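Local structure of response regulator (Caulobacter vibrioides, 3T0Y) at residues R29-A34 against R72-I77; D43-V48 against L79-D84. The protein probably acts, through the sigma-factor-like domain described here, as a phosphorylation-controlled sigma mimic of the PhyR type that sequesters an anti-sigma factor in stress signalling. All blocks are in the same frame, centred on the assembly; numbering follows the deposited sequence.

Contact 1. Residues R29-A34 against R72-I77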
ATOM      1  N   ARG C  29      -1.873  -6.194 -11.286  1.00 23.12           N
ATOM      2  CA  ARG C  29      -2.353  -5.140 -10.390  1.00 21.39           C
ATOM      3  C   ARG C  29      -3.477  -5.667  -9.542  1.00 23.54           C
ATOM      4  O   ARG C  29      -3.597  -5.304  -8.365  1.00 20.63           O
ATOM      5  CB  ARG C  29      -2.855  -3.908 -11.135  1.00 24.22           C
ATOM      6  CG  ARG C  29      -1.827  -3.172 -11.939  1.00 25.32           C
ATOM      7  CD  ARG C  29      -2.470  -1.922 -12.557  1.00 31.79           C
ATOM      8  NE  ARG C  29      -2.657  -0.847 -11.582  1.00 30.55           N
ATOM      9  CZ  ARG C  29      -3.681   0.002 -11.576  1.00 36.54           C
ATOM     10  NH1 ARG C  29      -4.643  -0.108 -12.486  1.00 32.98           N
ATOM     11  NH2 ARG C  29      -3.751   0.956 -10.648  1.00 35.00           N
ATOM     12  N   ARG C  30      -4.327  -6.494 -10.148  1.00 23.61           N
ATOM     13  CA  ARG C  30      -5.430  -7.078  -9.407  1.00 25.19           C
ATOM     14  C   ARG C  30      -4.858  -7.920  -8.277  1.00 24.54           C
ATOM     15  O   ARG C  30      -5.302  -7.822  -7.145  1.00 22.38           O
ATOM     16  CB  ARG C  30      -6.327  -7.944 -10.297  1.00 25.09           C
ATOM     17  CG  ARG C  30      -7.448  -8.635  -9.515  1.00 27.98           C
ATOM     18  CD  ARG C  30      -8.208  -9.636 -10.357  1.00 29.17           C
ATOM     19  NE  ARG C  30      -7.287 -10.562 -10.993  1.00 22.65           N
ATOM     20  CZ  ARG C  30      -7.606 -11.396 -11.968  1.00 30.44           C
ATOM     21  NH1 ARG C  30      -8.845 -11.429 -12.444  1.00 35.76           N
ATOM     22  NH2 ARG C  30      -6.669 -12.170 -12.488  1.00 22.42           N
ATOM     23  N   TYR C  31      -3.867  -8.750  -8.592  1.00 22.87           N
ATOM     24  CA  TYR C  31      -3.307  -9.644  -7.588  1.00 23.01           C
ATOM     25  C   TYR C  31      -2.645  -8.825  -6.478  1.00 20.90           C
ATOM     26  O   TYR C  31      -2.860  -9.075  -5.292  1.00 20.25           O
ATOM     27  CB  TYR C  31      -2.302 -10.588  -8.229  1.00 15.98           C
ATOM     28  CG  TYR C  31      -1.547 -11.426  -7.238  1.00 17.05           C
ATOM     29  CD1 TYR C  31      -2.199 -12.412  -6.506  1.00 19.39           C
ATOM     30  CD2 TYR C  31      -0.182 -11.237  -7.027  1.00 15.21           C
ATOM     31  CE1 TYR C  31      -1.525 -13.181  -5.585  1.00 15.69           C
ATOM     32  CE2 TYR C  31       0.507 -12.009  -6.113  1.00 17.05           C
ATOM     33  CZ  TYR C  31      -0.184 -12.991  -5.391  1.00 17.59           C
ATOM     34  OH  TYR C  31       0.470 -13.793  -4.486  1.00 14.94           O
ATOM     35  N   ALA C  32      -1.853  -7.835  -6.886  1.00 16.44           N
ATOM     36  CA  ALA C  32      -1.097  -6.996  -5.974  1.00 18.60           C
ATOM     37  C   ALA C  32      -2.009  -6.368  -4.945  1.00 18.15           C
ATOM     38  O   ALA C  32      -1.720  -6.394  -3.742  1.00 20.60           O
ATOM     39  CB  ALA C  32      -0.347  -5.903  -6.776  1.00 14.36           C
ATOM     40  N   ARG C  33      -3.134  -5.830  -5.423  1.00 21.04           N
ATOM     41  CA  ARG C  33      -4.092  -5.130  -4.573  1.00 18.52           C
ATOM     42  C   ARG C  33      -4.762  -6.117  -3.626  1.00 21.58           C
ATOM     43  O   ARG C  33      -4.947  -5.827  -2.451  1.00 22.26           O
ATOM     44  CB  ARG C  33      -5.102  -4.342  -5.433  1.00 28.38           C
ATOM     45  CG  ARG C  33      -6.617  -4.518  -5.142  1.00 36.35           C
ATOM     46  CD  ARG C  33      -7.036  -4.023  -3.767  1.00 38.53           C
ATOM     47  NE  ARG C  33      -8.360  -3.384  -3.635  1.00 46.10           N
ATOM     48  CZ  ARG C  33      -9.319  -3.295  -4.566  1.00 49.61           C
ATOM     49  NH1 ARG C  33      -9.177  -3.830  -5.773  1.00 40.83           N
ATOM     50  NH2 ARG C  33     -10.453  -2.661  -4.270  1.00 43.35           N
ATOM     51  N   ALA C  34      -5.087  -7.303  -4.117  1.00 19.10           N
ATOM     52  CA  ALA C  34      -5.792  -8.253  -3.275  1.00 22.85           C
ATOM     53  C   ALA C  34      -4.848  -8.768  -2.192  1.00 21.02           C
ATOM     54  O   ALA C  34      -5.269  -9.033  -1.061  1.00 23.23           O
ATOM     55  CB  ALA C  34      -6.332  -9.402  -4.116  1.00 23.47           C
ATOM     56  N   ARG C  72       6.104 -14.672 -10.640  1.00 16.54           N
ATOM     57  CA  ARG C  72       7.252 -15.225  -9.921  1.00 18.37           C
ATOM     58  C   ARG C  72       8.180 -14.111  -9.444  1.00 18.79           C
ATOM     59  O   ARG C  72       8.615 -14.122  -8.297  1.00 21.03           O
ATOM     60  CB  ARG C  72       8.014 -16.242 -10.791  1.00 20.95           C
ATOM     61  CG  ARG C  72       9.180 -16.889 -10.090  1.00 21.92           C
ATOM     62  CD  ARG C  72       9.858 -17.933 -10.978  1.00 27.52           C
ATOM     63  NE  ARG C  72      11.196 -18.289 -10.505  1.00 27.30           N
ATOM     64  CZ  ARG C  72      11.495 -19.369  -9.784  1.00 32.33           C
ATOM     65  NH1 ARG C  72      10.556 -20.239  -9.433  1.00 26.89           N
ATOM     66  NH2 ARG C  72      12.753 -19.583  -9.417  1.00 37.44           N
ATOM     67  N   VAL C  73       8.463 -13.131 -10.304  1.00 18.60           N
ATOM     68  CA  VAL C  73       9.307 -12.016  -9.876  1.00 20.01           C
ATOM     69  C   VAL C  73       8.603 -11.134  -8.843  1.00 23.69           C
ATOM     70  O   VAL C  73       9.205 -10.736  -7.843  1.00 26.04           O
ATOM     71  CB  VAL C  73       9.799 -11.148 -11.041  1.00 24.38           C
ATOM     72  CG1 VAL C  73      10.433  -9.856 -10.499  1.00 27.00           C
ATOM     73  CG2 VAL C  73      10.796 -11.908 -11.873  1.00 23.55           C
ATOM     74  N   PHE C  74       7.332 -10.824  -9.084  1.00 18.93           N
ATOM     75  CA  PHE C  74       6.568 -10.037  -8.132  1.00 20.78           C
ATOM     76  C   PHE C  74       6.638 -10.678  -6.755  1.00 20.05           C
ATOM     77  O   PHE C  74       6.958 -10.027  -5.761  1.00 20.82           O
ATOM     78  CB  PHE C  74       5.109  -9.935  -8.564  1.00 19.54           C
ATOM     79  CG  PHE C  74       4.240  -9.262  -7.553  1.00 22.32           C
ATOM     80  CD1 PHE C  74       3.682  -9.983  -6.505  1.00 12.93           C
ATOM     81  CD2 PHE C  74       3.996  -7.898  -7.631  1.00 18.70           C
ATOM     82  CE1 PHE C  74       2.888  -9.354  -5.569  1.00 18.53           C
ATOM     83  CE2 PHE C  74       3.187  -7.259  -6.691  1.00 19.42           C
ATOM     84  CZ  PHE C  74       2.630  -7.987  -5.661  1.00 15.70           C
ATOM     85  N   HIS C  75       6.324 -11.965  -6.698  1.00 19.20           N
ATOM     86  CA  HIS C  75       6.351 -12.655  -5.424  1.00 23.27           C
ATOM     87  C   HIS C  75       7.728 -12.549  -4.755  1.00 27.57           C
ATOM     88  O   HIS C  75       7.817 -12.373  -3.550  1.00 28.06           O
ATOM     89  CB  HIS C  75       5.951 -14.119  -5.553  1.00 18.81           C
ATOM     90  CG  HIS C  75       5.990 -14.832  -4.251  1.00 23.95           C
ATOM     91  ND1 HIS C  75       4.991 -14.700  -3.306  1.00 31.51           N
ATOM     92  CD2 HIS C  75       6.942 -15.619  -3.691  1.00 28.77           C
ATOM     93  CE1 HIS C  75       5.319 -15.398  -2.231  1.00 33.44           C
ATOM     94  NE2 HIS C  75       6.496 -15.964  -2.437  1.00 28.99           N
ATOM     95  N   ALA C  76       8.793 -12.649  -5.544  1.00 25.80           N
ATOM     96  CA  ALA C  76      10.152 -12.619  -5.017  1.00 26.58           C
ATOM     97  C   ALA C  76      10.496 -11.273  -4.387  1.00 27.09           C
ATOM     98  O   ALA C  76      11.132 -11.217  -3.329  1.00 28.76           O
ATOM     99  CB  ALA C  76      11.151 -12.940  -6.117  1.00 27.85           C
ATOM    100  N   ILE C  77      10.100 -10.186  -5.033  1.00 21.22           N
ATOM    101  CA  ILE C  77      10.421  -8.882  -4.469  1.00 26.20           C
ATOM    102  C   ILE C  77       9.466  -8.595  -3.320  1.00 29.77           C
ATOM    103  O   ILE C  77       9.833  -7.949  -2.355  1.00 31.09           O
ATOM    104  CB  ILE C  77      10.433  -7.730  -5.520  1.00 30.28           C
ATOM    105  CG1 ILE C  77       9.062  -7.558  -6.174  1.00 30.05           C
ATOM    106  CG2 ILE C  77      11.518  -7.950  -6.578  1.00 22.37           C
ATOM    107  CD1 ILE C  77       8.130  -6.682  -5.378  1.00 30.77           C
TER
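Phe74 carries the whole meeting from helix 66-80, its ring reaching across to Tyr31 and Ala32 of helix 25-36. With CG anti to the backbone N (chi1 174°), the ring extends straight at the other helix and offers a different flank to each partner. On one flank CE1 approaches Tyr31 CE2 to 3.6 Å, while Phe74 CD1 sits at the edge of the tyrosine ring, in its plane. The two rings lie 5.6 Å apart between centroids with their planes at 69°, an oblique aromatic pair. On the other flank Phe74 CE2 and CZ are each 3.8 Å from Ala32 CB, and the small alanine lets the ring come close to the helix backbone, Phe74 CZ being 3.9 Å from Ala32 CA. Ile28 and Leu35 of the same helix also touch Phe74. Next along, His75 packs on Leu118 of the second subunit, whereas Ile77, close to a turn after Phe74, turns to Tyr45 of helix 39-54. No hydrogen bond crosses between the segments. The buried contact is therefore aromatic and aliphatic in character, joining the first and third long helices of the sigma2-like region by van der Waals fit.

Contact 2. Residues D43-V48 against L79-D84; sequences DHYVRV and LSSAGD
A single polar bond joins these segments: the phenol OH of Tyr45, on helix 39-54, donates to Ser81 OG at 2.7 Å. Seen from the phenol, the geometry is favourable, since CZ-OH-OG makes an angle of about 110° and the serine oxygen lies at the ring edge, near its plane. Ser81 OG is also hydrogen-bonded to Trp78 O, one turn back, so the serine hydroxyl can accept from the tyrosine while donating to the helix carbonyl. Its chi1 of 79° sets OG between the backbone N and the carbonyl carbon, where both partners can be met.

Van der Waals contact follows the same edge of the ring. Ser81 CB lies in the ring plane, 3.6 Å from Tyr45 CE1, and Ser81 OG is 3.3 Å from that same CE1. His44 CD2 stands 3.8 Å above the centre of one face of the Tyr45 ring; Trp78 and Tyr45 also meet edge-to-face. Arg92 packs on both Tyr45 and Ser81.

Two backbone bonds of 79-84, Ala82 N to Leu79 O and Asp84 N to Ser81 O, are weak at 3.4 Å. The hydroxyl pair thus ties Ser81 to helix 39-54 directionally, giving the phenol a polar partner beside its aromatic and aliphatic neighbours.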
ATOM      1  N   ASP C  43       0.349  -1.277  -6.316  1.00 23.80           N
ATOM      2  CA  ASP C  43       1.128  -0.602  -7.340  1.00 25.30           C
ATOM      3  C   ASP C  43       2.553  -0.350  -6.882  1.00 23.48           C
ATOM      4  O   ASP C  43       3.471  -0.370  -7.682  1.00 26.22           O
ATOM      5  CB  ASP C  43       0.460   0.710  -7.754  1.00 26.74           C
ATOM      6  CG  ASP C  43      -0.849   0.483  -8.482  1.00 29.96           C
ATOM      7  OD1 ASP C  43      -1.132  -0.682  -8.809  1.00 30.21           O
ATOM      8  OD2 ASP C  43      -1.587   1.457  -8.755  1.00 38.12           O
ATOM      9  N   HIS C  44       2.753  -0.108  -5.600  1.00 26.27           N
ATOM     10  CA  HIS C  44       4.118   0.046  -5.108  1.00 28.89           C
ATOM     11  C   HIS C  44       4.940  -1.207  -5.430  1.00 26.68           C
ATOM     12  O   HIS C  44       6.080  -1.124  -5.898  1.00 24.61           O
ATOM     13  CB  HIS C  44       4.137   0.311  -3.599  1.00 21.93           C
ATOM     14  CG  HIS C  44       5.457   0.003  -2.959  1.00 26.53           C
ATOM     15  ND1 HIS C  44       6.565   0.817  -3.103  1.00 29.22           N
ATOM     16  CD2 HIS C  44       5.856  -1.042  -2.193  1.00 21.38           C
ATOM     17  CE1 HIS C  44       7.583   0.294  -2.440  1.00 23.32           C
ATOM     18  NE2 HIS C  44       7.180  -0.836  -1.882  1.00 27.50           N
ATOM     19  N   TYR C  45       4.342  -2.376  -5.196  1.00 23.32           N
ATOM     20  CA  TYR C  45       5.062  -3.639  -5.328  1.00 22.37           C
ATOM     21  C   TYR C  45       5.257  -4.042  -6.791  1.00 22.47           C
ATOM     22  O   TYR C  45       6.277  -4.623  -7.167  1.00 22.27           O
ATOM     23  CB  TYR C  45       4.350  -4.748  -4.541  1.00 22.80           C
ATOM     24  CG  TYR C  45       4.725  -4.757  -3.083  1.00 23.67           C
ATOM     25  CD1 TYR C  45       6.020  -5.096  -2.689  1.00 24.56           C
ATOM     26  CD2 TYR C  45       3.805  -4.403  -2.101  1.00 25.08           C
ATOM     27  CE1 TYR C  45       6.385  -5.101  -1.354  1.00 25.48           C
ATOM     28  CE2 TYR C  45       4.158  -4.407  -0.749  1.00 24.98           C
ATOM     29  CZ  TYR C  45       5.454  -4.761  -0.390  1.00 24.46           C
ATOM     30  OH  TYR C  45       5.825  -4.789   0.927  1.00 22.48           O
ATOM     31  N   VAL C  46       4.260  -3.735  -7.602  1.00 16.86           N
ATOM     32  CA  VAL C  46       4.384  -3.912  -9.026  1.00 25.50           C
ATOM     33  C   VAL C  46       5.540  -3.063  -9.584  1.00 25.34           C
ATOM     34  O   VAL C  46       6.336  -3.542 -10.401  1.00 17.65           O
ATOM     35  CB  VAL C  46       3.064  -3.546  -9.753  1.00 19.66           C
ATOM     36  CG1 VAL C  46       3.236  -3.740 -11.242  1.00 24.10           C
ATOM     37  CG2 VAL C  46       1.910  -4.393  -9.216  1.00 20.74           C
ATOM     38  N   ARG C  47       5.610  -1.793  -9.169  1.00 22.83           N
ATOM     39  CA  ARG C  47       6.667  -0.906  -9.647  1.00 26.40           C
ATOM     40  C   ARG C  47       8.023  -1.493  -9.288  1.00 28.32           C
ATOM     41  O   ARG C  47       8.886  -1.643 -10.137  1.00 30.09           O
ATOM     42  CB  ARG C  47       6.527   0.516  -9.076  1.00 24.43           C
ATOM     43  CG  ARG C  47       5.472   1.377  -9.777  1.00 29.19           C
ATOM     44  CD  ARG C  47       5.609   2.876  -9.420  1.00 36.88           C
ATOM     45  NE  ARG C  47       5.687   3.079  -7.978  1.00 35.70           N
ATOM     46  CZ  ARG C  47       4.633   3.238  -7.184  1.00 36.46           C
ATOM     47  NH1 ARG C  47       3.407   3.243  -7.697  1.00 33.66           N
ATOM     48  NH2 ARG C  47       4.803   3.394  -5.877  1.00 36.97           N
ATOM     49  N   VAL C  48       8.205  -1.836  -8.025  1.00 23.61           N
ATOM     50  CA  VAL C  48       9.466  -2.412  -7.593  1.00 28.04           C
ATOM     51  C   VAL C  48       9.860  -3.608  -8.470  1.00 35.50           C
ATOM     52  O   VAL C  48      11.050  -3.793  -8.807  1.00 33.97           O
ATOM     53  CB  VAL C  48       9.391  -2.861  -6.132  1.00 29.46           C
ATOM     54  CG1 VAL C  48      10.633  -3.657  -5.763  1.00 31.77           C
ATOM     55  CG2 VAL C  48       9.199  -1.643  -5.206  1.00 25.22           C
ATOM     56  N   LEU C  79       8.196 -10.811  -1.234  1.00 26.97           N
ATOM     57  CA  LEU C  79       8.753 -11.608  -0.164  1.00 32.76           C
ATOM     58  C   LEU C  79       9.914 -10.887   0.501  1.00 35.32           C
ATOM     59  O   LEU C  79       9.923 -10.694   1.716  1.00 35.84           O
ATOM     60  CB  LEU C  79       9.259 -12.924  -0.752  1.00 35.55           C
ATOM     61  CG  LEU C  79       9.256 -14.108   0.195  1.00 38.33           C
ATOM     62  CD1 LEU C  79       7.891 -14.198   0.859  1.00 40.36           C
ATOM     63  CD2 LEU C  79       9.579 -15.373  -0.569  1.00 34.65           C
ATOM     64  N   SER C  80      10.888 -10.488  -0.311  1.00 32.31           N
ATOM     65  CA  SER C  80      12.114  -9.858   0.176  1.00 40.24           C
ATOM     66  C   SER C  80      11.935  -8.446   0.765  1.00 44.26           C
ATOM     67  O   SER C  80      12.887  -7.854   1.279  1.00 41.60           O
ATOM     68  CB  SER C  80      13.148  -9.787  -0.954  1.00 38.95           C
ATOM     69  OG  SER C  80      12.944  -8.628  -1.753  1.00 42.16           O
ATOM     70  N   SER C  81      10.733  -7.890   0.677  1.00 42.38           N
ATOM     71  CA  SER C  81      10.538  -6.534   1.171  1.00 42.56           C
ATOM     72  C   SER C  81      10.533  -6.517   2.705  1.00 37.91           C
ATOM     73  O   SER C  81      10.782  -5.483   3.315  1.00 44.39           O
ATOM     74  CB  SER C  81       9.279  -5.879   0.564  1.00 31.76           C
ATOM     75  OG  SER C  81       8.094  -6.314   1.211  1.00 33.53           O
ATOM     76  N   ALA C  82      10.325  -7.680   3.314  1.00 34.91           N
ATOM     77  CA  ALA C  82      10.107  -7.793   4.765  1.00 41.68           C
ATOM     78  C   ALA C  82      11.283  -7.916   5.780  1.00 48.88           C
ATOM     79  O   ALA C  82      11.013  -7.947   6.980  1.00 57.60           O
ATOM     80  CB  ALA C  82       9.084  -8.921   5.045  1.00 40.37           C
ATOM     81  N   GLY C  83      12.556  -7.973   5.382  1.00 47.93           N
ATOM     82  CA  GLY C  83      13.044  -7.742   4.048  1.00 45.56           C
ATOM     83  C   GLY C  83      14.280  -6.864   4.137  1.00 49.09           C
ATOM     84  O   GLY C  83      15.275  -7.230   4.760  1.00 50.81           O
ATOM     85  N   ASP C  84      14.214  -5.690   3.523  1.00 52.11           N
ATOM     86  CA  ASP C  84      15.354  -4.797   3.496  1.00 55.51           C
ATOM     87  C   ASP C  84      14.915  -3.343   3.500  1.00 58.78           C
ATOM     88  O   ASP C  84      14.377  -2.856   2.504  1.00 63.59           O
ATOM     89  CB  ASP C  84      16.221  -5.075   2.263  1.00 68.28           C
TER

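In the fold
Contacts 1 and 2 lie about 9 Å apart between centres and share helix 66-80, whose Phe74 meets helices 25-36 and 39-54 together. Tyr45 bridges them: Phe74 CE2 packs 3.5 Å from Tyr45 CB, so the aromatic wedge of contact 1 rests on the base of the residue whose hydroxyl makes contact 2. Ala32 CB and Val46 CG2, 3.7 Å apart, close the gap between the two earlier helices, and Arg29 NH2 forms a salt bridge with Asp43 OD2 at 2.9 Å. Arg29 and Val46 also touch the other protein of the complex, consistent with this helical bundle presenting a partner-binding surface.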